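Local coordinates for protein KLLA0B12012p (PDB 6Y3P) that probably binds ATP through its C-terminal ATP-grasp domain of the tubulin-tyrosine ligase family, and partners the mRNA decapping enzyme Dcp2, at residues P7-Y21 / S38-Y52. Residues are numbered along the deposited sequence; the frame is centred on the assembly and turned at random.
Sequences PAQIVLTIPETEYIY and SRSLPVTIDKLTFHY. With SO4 (sulfate ion), chain E.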
loop_
_atom_site.group_PDB
_atom_site.type_symbol
_atom_site.label_atom_id
_atom_site.label_comp_id
_atom_site.label_asym_id
_atom_site.label_seq_id
_atom_site.Cartn_x
_atom_site.Cartn_y
_atom_site.Cartn_z
ATOM N N PRO A 7 -25.545 14.120 -21.721
ATOM C CA PRO A 7 -24.280 14.762 -21.329
ATOM C C PRO A 7 -23.329 13.846 -20.566
ATOM O O PRO A 7 -22.120 13.841 -20.815
ATOM C CB PRO A 7 -24.734 15.926 -20.440
ATOM C CG PRO A 7 -26.043 15.470 -19.848
ATOM C CD PRO A 7 -26.661 14.486 -20.821
ATOM N N ALA A 8 -23.897 13.079 -19.633
ATOM C CA ALA A 8 -23.225 12.210 -18.689
ATOM C C ALA A 8 -23.458 10.722 -18.979
ATOM O O ALA A 8 -24.515 10.339 -19.495
ATOM C CB ALA A 8 -23.699 12.555 -17.298
ATOM N N GLN A 9 -22.454 9.892 -18.625
ATOM C CA GLN A 9 -22.420 8.446 -18.831
ATOM C C GLN A 9 -21.456 7.782 -17.821
ATOM O O GLN A 9 -20.415 8.356 -17.520
ATOM C CB GLN A 9 -21.962 8.200 -20.274
ATOM C CG GLN A 9 -21.941 6.765 -20.735
ATOM C CD GLN A 9 -21.677 6.738 -22.213
ATOM O OE1 GLN A 9 -20.702 7.326 -22.715
ATOM N NE2 GLN A 9 -22.565 6.075 -22.941
ATOM N N ILE A 10 -21.827 6.593 -17.284
ATOM C CA ILE A 10 -21.037 5.782 -16.347
ATOM C C ILE A 10 -20.901 4.388 -16.962
ATOM O O ILE A 10 -21.913 3.768 -17.255
ATOM C CB ILE A 10 -21.621 5.743 -14.891
ATOM C CG1 ILE A 10 -21.377 7.067 -14.141
ATOM C CG2 ILE A 10 -21.026 4.574 -14.063
ATOM C CD1 ILE A 10 -22.349 7.337 -12.958
ATOM N N VAL A 11 -19.655 3.895 -17.129
ATOM C CA VAL A 11 -19.328 2.583 -17.709
ATOM C C VAL A 11 -18.693 1.693 -16.622
ATOM O O VAL A 11 -17.644 2.035 -16.080
ATOM C CB VAL A 11 -18.409 2.696 -18.970
ATOM C CG1 VAL A 11 -18.134 1.330 -19.582
ATOM C CG2 VAL A 11 -18.983 3.647 -20.018
ATOM N N LEU A 12 -19.330 0.565 -16.310
ATOM C CA LEU A 12 -18.875 -0.393 -15.294
ATOM C C LEU A 12 -18.587 -1.722 -15.984
ATOM O O LEU A 12 -19.503 -2.508 -16.177
ATOM C CB LEU A 12 -19.961 -0.540 -14.210
ATOM C CG LEU A 12 -19.636 -1.325 -12.919
ATOM C CD1 LEU A 12 -18.391 -0.772 -12.205
ATOM C CD2 LEU A 12 -20.837 -1.295 -11.967
ATOM N N THR A 13 -17.325 -1.934 -16.394
ATOM C CA THR A 13 -16.855 -3.116 -17.149
ATOM C C THR A 13 -16.370 -4.267 -16.256
ATOM O O THR A 13 -15.921 -5.305 -16.755
ATOM C CB THR A 13 -15.790 -2.722 -18.185
ATOM O OG1 THR A 13 -14.657 -2.168 -17.515
ATOM C CG2 THR A 13 -16.328 -1.758 -19.229
ATOM N N ILE A 14 -16.478 -4.090 -14.948
ATOM C CA ILE A 14 -16.091 -5.092 -13.984
ATOM C C ILE A 14 -17.061 -6.271 -14.021
ATOM O O ILE A 14 -18.279 -6.061 -14.086
ATOM C CB ILE A 14 -15.912 -4.427 -12.599
ATOM C CG1 ILE A 14 -14.425 -4.206 -12.357
ATOM C CG2 ILE A 14 -16.576 -5.184 -11.434
ATOM C CD1 ILE A 14 -14.115 -2.992 -11.690
ATOM N N PRO A 15 -16.527 -7.520 -14.045
ATOM C CA PRO A 15 -17.408 -8.693 -14.034
ATOM C C PRO A 15 -18.371 -8.651 -12.858
ATOM O O PRO A 15 -17.986 -8.291 -11.739
ATOM C CB PRO A 15 -16.425 -9.860 -13.909
ATOM C CG PRO A 15 -15.156 -9.334 -14.483
ATOM C CD PRO A 15 -15.108 -7.926 -14.013
ATOM N N GLU A 16 -19.636 -8.973 -13.139
ATOM C CA GLU A 16 -20.754 -9.030 -12.193
ATOM C C GLU A 16 -20.492 -10.028 -11.060
ATOM O O GLU A 16 -21.177 -9.983 -10.040
ATOM C CB GLU A 16 -22.060 -9.342 -12.942
ATOM C CG GLU A 16 -22.427 -8.272 -13.959
ATOM C CD GLU A 16 -23.694 -8.517 -14.757
ATOM O OE1 GLU A 16 -24.794 -8.497 -14.154
ATOM O OE2 GLU A 16 -23.591 -8.677 -15.993
ATOM N N THR A 17 -19.464 -10.889 -11.222
ATOM C CA THR A 17 -19.029 -11.841 -10.208
ATOM C C THR A 17 -18.152 -11.175 -9.157
ATOM O O THR A 17 -17.998 -11.742 -8.071
ATOM C CB THR A 17 -18.304 -13.050 -10.813
ATOM O OG1 THR A 17 -17.449 -12.648 -11.884
ATOM C CG2 THR A 17 -19.262 -14.136 -11.250
ATOM N N GLU A 18 -17.549 -10.001 -9.476
ATOM C CA GLU A 18 -16.680 -9.281 -8.537
ATOM C C GLU A 18 -17.434 -8.703 -7.339
ATOM O O GLU A 18 -18.541 -8.160 -7.475
ATOM C CB GLU A 18 -15.832 -8.203 -9.233
ATOM C CG GLU A 18 -14.467 -8.694 -9.692
ATOM C CD GLU A 18 -13.624 -7.698 -10.475
ATOM O OE1 GLU A 18 -13.547 -6.508 -10.076
ATOM O OE2 GLU A 18 -12.990 -8.130 -11.464
ATOM N N TYR A 19 -16.810 -8.839 -6.162
ATOM C CA TYR A 19 -17.286 -8.400 -4.847
ATOM C C TYR A 19 -17.820 -6.951 -4.813
ATOM O O TYR A 19 -18.855 -6.692 -4.187
ATOM C CB TYR A 19 -16.144 -8.592 -3.811
ATOM C CG TYR A 19 -16.560 -8.389 -2.370
ATOM C CD1 TYR A 19 -17.278 -9.367 -1.686
ATOM C CD2 TYR A 19 -16.226 -7.222 -1.685
ATOM C CE1 TYR A 19 -17.682 -9.176 -0.368
ATOM C CE2 TYR A 19 -16.622 -7.020 -0.363
ATOM C CZ TYR A 19 -17.341 -8.006 0.295
ATOM O OH TYR A 19 -17.729 -7.822 1.597
ATOM N N ILE A 20 -17.124 -6.024 -5.505
ATOM C CA ILE A 20 -17.437 -4.582 -5.514
ATOM C C ILE A 20 -18.539 -4.138 -6.509
ATOM O O ILE A 20 -18.926 -2.966 -6.464
ATOM C CB ILE A 20 -16.128 -3.771 -5.720
ATOM C CG1 ILE A 20 -15.456 -4.085 -7.099
ATOM C CG2 ILE A 20 -15.165 -4.059 -4.557
ATOM C CD1 ILE A 20 -14.362 -3.110 -7.538
ATOM N N TYR A 21 -19.051 -5.049 -7.382
ATOM C CA TYR A 21 -20.066 -4.725 -8.401
ATOM C C TYR A 21 -21.393 -4.192 -7.802
ATOM O O TYR A 21 -21.809 -3.088 -8.163
ATOM C CB TYR A 21 -20.302 -5.904 -9.363
ATOM C CG TYR A 21 -21.313 -5.602 -10.453
ATOM C CD1 TYR A 21 -20.916 -5.048 -11.668
ATOM C CD2 TYR A 21 -22.664 -5.879 -10.273
ATOM C CE1 TYR A 21 -21.847 -4.750 -12.663
ATOM C CE2 TYR A 21 -23.601 -5.596 -11.262
ATOM C CZ TYR A 21 -23.188 -5.047 -12.462
ATOM O OH TYR A 21 -24.134 -4.791 -13.428
ATOM N N SER A 38 -23.689 1.778 -17.867
ATOM C CA SER A 38 -23.470 0.877 -18.999
ATOM C C SER A 38 -22.355 -0.101 -18.620
ATOM O O SER A 38 -21.475 0.260 -17.844
ATOM C CB SER A 38 -23.058 1.668 -20.230
ATOM O OG SER A 38 -22.842 0.799 -21.328
ATOM N N ARG A 39 -22.405 -1.335 -19.134
ATOM C CA ARG A 39 -21.406 -2.370 -18.848
ATOM C C ARG A 39 -20.440 -2.540 -20.029
ATOM O O ARG A 39 -19.598 -3.442 -20.038
ATOM C CB ARG A 39 -22.100 -3.691 -18.481
ATOM C CG ARG A 39 -22.768 -3.661 -17.098
ATOM C CD ARG A 39 -23.729 -4.819 -16.858
ATOM N NE ARG A 39 -24.800 -4.858 -17.862
ATOM C CZ ARG A 39 -25.883 -5.628 -17.792
ATOM N NH1 ARG A 39 -26.075 -6.426 -16.744
ATOM N NH2 ARG A 39 -26.792 -5.593 -18.759
ATOM N N SER A 40 -20.556 -1.647 -21.012
ATOM C CA SER A 40 -19.746 -1.664 -22.224
ATOM C C SER A 40 -19.333 -0.251 -22.657
ATOM O O SER A 40 -20.165 0.654 -22.805
ATOM C CB SER A 40 -20.484 -2.386 -23.357
ATOM O OG SER A 40 -19.763 -2.371 -24.580
ATOM N N LEU A 41 -18.044 -0.095 -22.894
ATOM C CA LEU A 41 -17.437 1.137 -23.341
ATOM C C LEU A 41 -17.872 1.412 -24.792
ATOM O O LEU A 41 -17.716 0.543 -25.657
ATOM C CB LEU A 41 -15.925 0.958 -23.249
ATOM C CG LEU A 41 -15.076 2.195 -23.119
ATOM C CD1 LEU A 41 -15.336 2.924 -21.783
ATOM C CD2 LEU A 41 -13.596 1.824 -23.271
ATOM N N PRO A 42 -18.473 2.589 -25.079
ATOM C CA PRO A 42 -18.917 2.859 -26.464
ATOM C C PRO A 42 -17.746 2.994 -27.442
ATOM O O PRO A 42 -16.586 3.080 -27.005
ATOM C CB PRO A 42 -19.727 4.153 -26.335
ATOM C CG PRO A 42 -19.231 4.802 -25.112
ATOM C CD PRO A 42 -18.778 3.724 -24.178
ATOM N N VAL A 43 -18.041 2.965 -28.765
ATOM C CA VAL A 43 -17.031 3.089 -29.825
ATOM C C VAL A 43 -16.232 4.395 -29.626
ATOM O O VAL A 43 -15.016 4.374 -29.739
ATOM C CB VAL A 43 -17.666 2.972 -31.247
ATOM C CG1 VAL A 43 -16.639 3.203 -32.351
ATOM C CG2 VAL A 43 -18.340 1.614 -31.433
ATOM N N THR A 44 -16.916 5.512 -29.316
ATOM C CA THR A 44 -16.282 6.814 -29.076
ATOM C C THR A 44 -16.805 7.459 -27.809
ATOM O O THR A 44 -17.958 7.251 -27.432
ATOM C CB THR A 44 -16.448 7.786 -30.267
ATOM O OG1 THR A 44 -17.833 8.054 -30.510
ATOM C CG2 THR A 44 -15.729 7.328 -31.516
ATOM N N ILE A 45 -15.957 8.256 -27.158
ATOM C CA ILE A 45 -16.301 8.994 -25.944
ATOM C C ILE A 45 -16.584 10.443 -26.358
ATOM O O ILE A 45 -15.657 11.231 -26.562
ATOM C CB ILE A 45 -15.177 8.844 -24.868
ATOM C CG1 ILE A 45 -14.935 7.347 -24.486
ATOM C CG2 ILE A 45 -15.441 9.708 -23.646
ATOM C CD1 ILE A 45 -16.183 6.487 -23.913
ATOM N N ASP A 46 -17.866 10.762 -26.532
ATOM C CA ASP A 46 -18.306 12.078 -26.998
ATOM C C ASP A 46 -19.219 12.807 -25.983
ATOM O O ASP A 46 -19.840 13.835 -26.307
ATOM C CB ASP A 46 -18.958 11.942 -28.394
ATOM C CG ASP A 46 -19.938 10.786 -28.526
ATOM O OD1 ASP A 46 -20.950 10.775 -27.784
ATOM O OD2 ASP A 46 -19.693 9.890 -29.368
ATOM N N LYS A 47 -19.260 12.271 -24.746
ATOM C CA LYS A 47 -20.012 12.733 -23.590
ATOM C C LYS A 47 -19.027 12.630 -22.421
ATOM O O LYS A 47 -18.019 11.921 -22.558
ATOM C CB LYS A 47 -21.189 11.771 -23.329
ATOM C CG LYS A 47 -22.333 11.850 -24.341
ATOM C CD LYS A 47 -23.304 10.663 -24.250
ATOM C CE LYS A 47 -24.403 10.834 -23.220
ATOM N NZ LYS A 47 -25.471 11.767 -23.679
ATOM N N LEU A 48 -19.288 13.319 -21.281
ATOM C CA LEU A 48 -18.400 13.135 -20.147
ATOM C C LEU A 48 -18.772 11.815 -19.485
ATOM O O LEU A 48 -19.954 11.526 -19.303
ATOM C CB LEU A 48 -18.253 14.340 -19.184
ATOM C CG LEU A 48 -19.450 14.956 -18.475
ATOM C CD1 LEU A 48 -19.923 14.098 -17.346
ATOM C CD2 LEU A 48 -19.048 16.249 -17.813
ATOM N N THR A 49 -17.779 10.948 -19.297
ATOM C CA THR A 49 -18.022 9.587 -18.806
ATOM C C THR A 49 -17.065 9.135 -17.723
ATOM O O THR A 49 -15.895 9.510 -17.711
ATOM C CB THR A 49 -18.071 8.514 -19.980
ATOM O OG1 THR A 49 -16.936 7.645 -19.960
ATOM C CG2 THR A 49 -18.204 9.110 -21.340
ATOM N N PHE A 50 -17.561 8.265 -16.857
ATOM C CA PHE A 50 -16.749 7.662 -15.822
ATOM C C PHE A 50 -16.730 6.161 -16.021
ATOM O O PHE A 50 -17.758 5.500 -15.884
ATOM C CB PHE A 50 -17.211 8.044 -14.405
ATOM C CG PHE A 50 -16.302 7.459 -13.354
ATOM C CD1 PHE A 50 -14.987 7.881 -13.240
ATOM C CD2 PHE A 50 -16.731 6.416 -12.547
ATOM C CE1 PHE A 50 -14.122 7.283 -12.325
ATOM C CE2 PHE A 50 -15.865 5.826 -11.628
ATOM C CZ PHE A 50 -14.567 6.266 -11.520
ATOM N N HIS A 51 -15.557 5.641 -16.344
ATOM C CA HIS A 51 -15.314 4.228 -16.564
ATOM C C HIS A 51 -14.641 3.622 -15.325
ATOM O O HIS A 51 -13.506 3.972 -14.975
ATOM C CB HIS A 51 -14.488 4.021 -17.862
ATOM C CG HIS A 51 -14.133 2.599 -18.227
ATOM N ND1 HIS A 51 -13.138 2.325 -19.160
ATOM C CD2 HIS A 51 -14.652 1.422 -17.795
ATOM C CE1 HIS A 51 -13.086 1.010 -19.252
ATOM N NE2 HIS A 51 -13.973 0.424 -18.447
ATOM N N TYR A 52 -15.389 2.773 -14.615
ATOM C CA TYR A 52 -14.858 2.038 -13.501
ATOM C C TYR A 52 -14.654 0.630 -14.057
ATOM O O TYR A 52 -15.619 -0.034 -14.451
ATOM C CB TYR A 52 -15.790 2.051 -12.268
ATOM C CG TYR A 52 -15.079 1.619 -11.000
ATOM C CD1 TYR A 52 -14.666 0.304 -10.823
ATOM C CD2 TYR A 52 -14.760 2.537 -10.007
ATOM C CE1 TYR A 52 -13.964 -0.093 -9.684
ATOM C CE2 TYR A 52 -14.085 2.146 -8.846
ATOM C CZ TYR A 52 -13.678 0.827 -8.695
ATOM O OH TYR A 52 -12.999 0.397 -7.573
HETATM S S SO4 E . -25.332 -2.421 -20.874
HETATM O O1 SO4 E . -25.062 -2.136 -19.468
HETATM O O2 SO4 E . -24.629 -1.459 -21.729
HETATM O O3 SO4 E . -24.848 -3.770 -21.222
HETATM O O4 SO4 E . -26.789 -2.309 -21.054
#
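Strand 8-12 is gripped along both edges by the same segment, 38-52: Val11 pairs with His51 on one side and with Ser38 on the other. Toward strand 48-52, Val11 N gives a nearly straight bond to Phe50 O (2.8 Å, 164°) and Val11 O accepts Tyr52 N; on the other edge, Ser38 N donates to Ile10 O, and Leu12 N donates to Ser38 O. All these strands run parallel, and the order 37-38, 8-12, 48-52, 69-71 is consistent with the Rossmann-like sheet that begins many ATP-grasp domains; here it opens the C-terminal domain of the protein, with helix 21-31 in the crossover from 8-12 to the edge strand 37-38. Where strand 8-12 ends, His51 NE2 donates to Thr13 OG1 (2.8 Å), which lies in the imidazole plane. Thr13 OG1 also bonds Gln57, while ND1 of the ring bonds Tyr69, so imidazole, with nitrogens at two separate ring positions, suits a buried residue that must meet two polar partners. Replacing His51 by alanine would probably cost Thr13 one of its two partners and Tyr69 this bond, and open a gap beneath Leu41, whose CD1 lies over one ring face. Branched Val11 fills the same side: CG1, anti to the backbone N (chi1 -178°), meets Leu41 CD1 at 3.9 Å, and CG2 faces Pro42. On the opposite face, apolar Leu12 lies alongside Tyr52; Ile14 CD1 meets the ring edge in plane, 3.5 Å from Tyr52 CD1. Farther out, the long side chain of Arg39, bent at chi3, forms a salt bridge from NH1 to Glu16 OE2 (3.4 Å), while its backbone N and NE both hold O1 of a sulfate, probably from the crystallisation liquor.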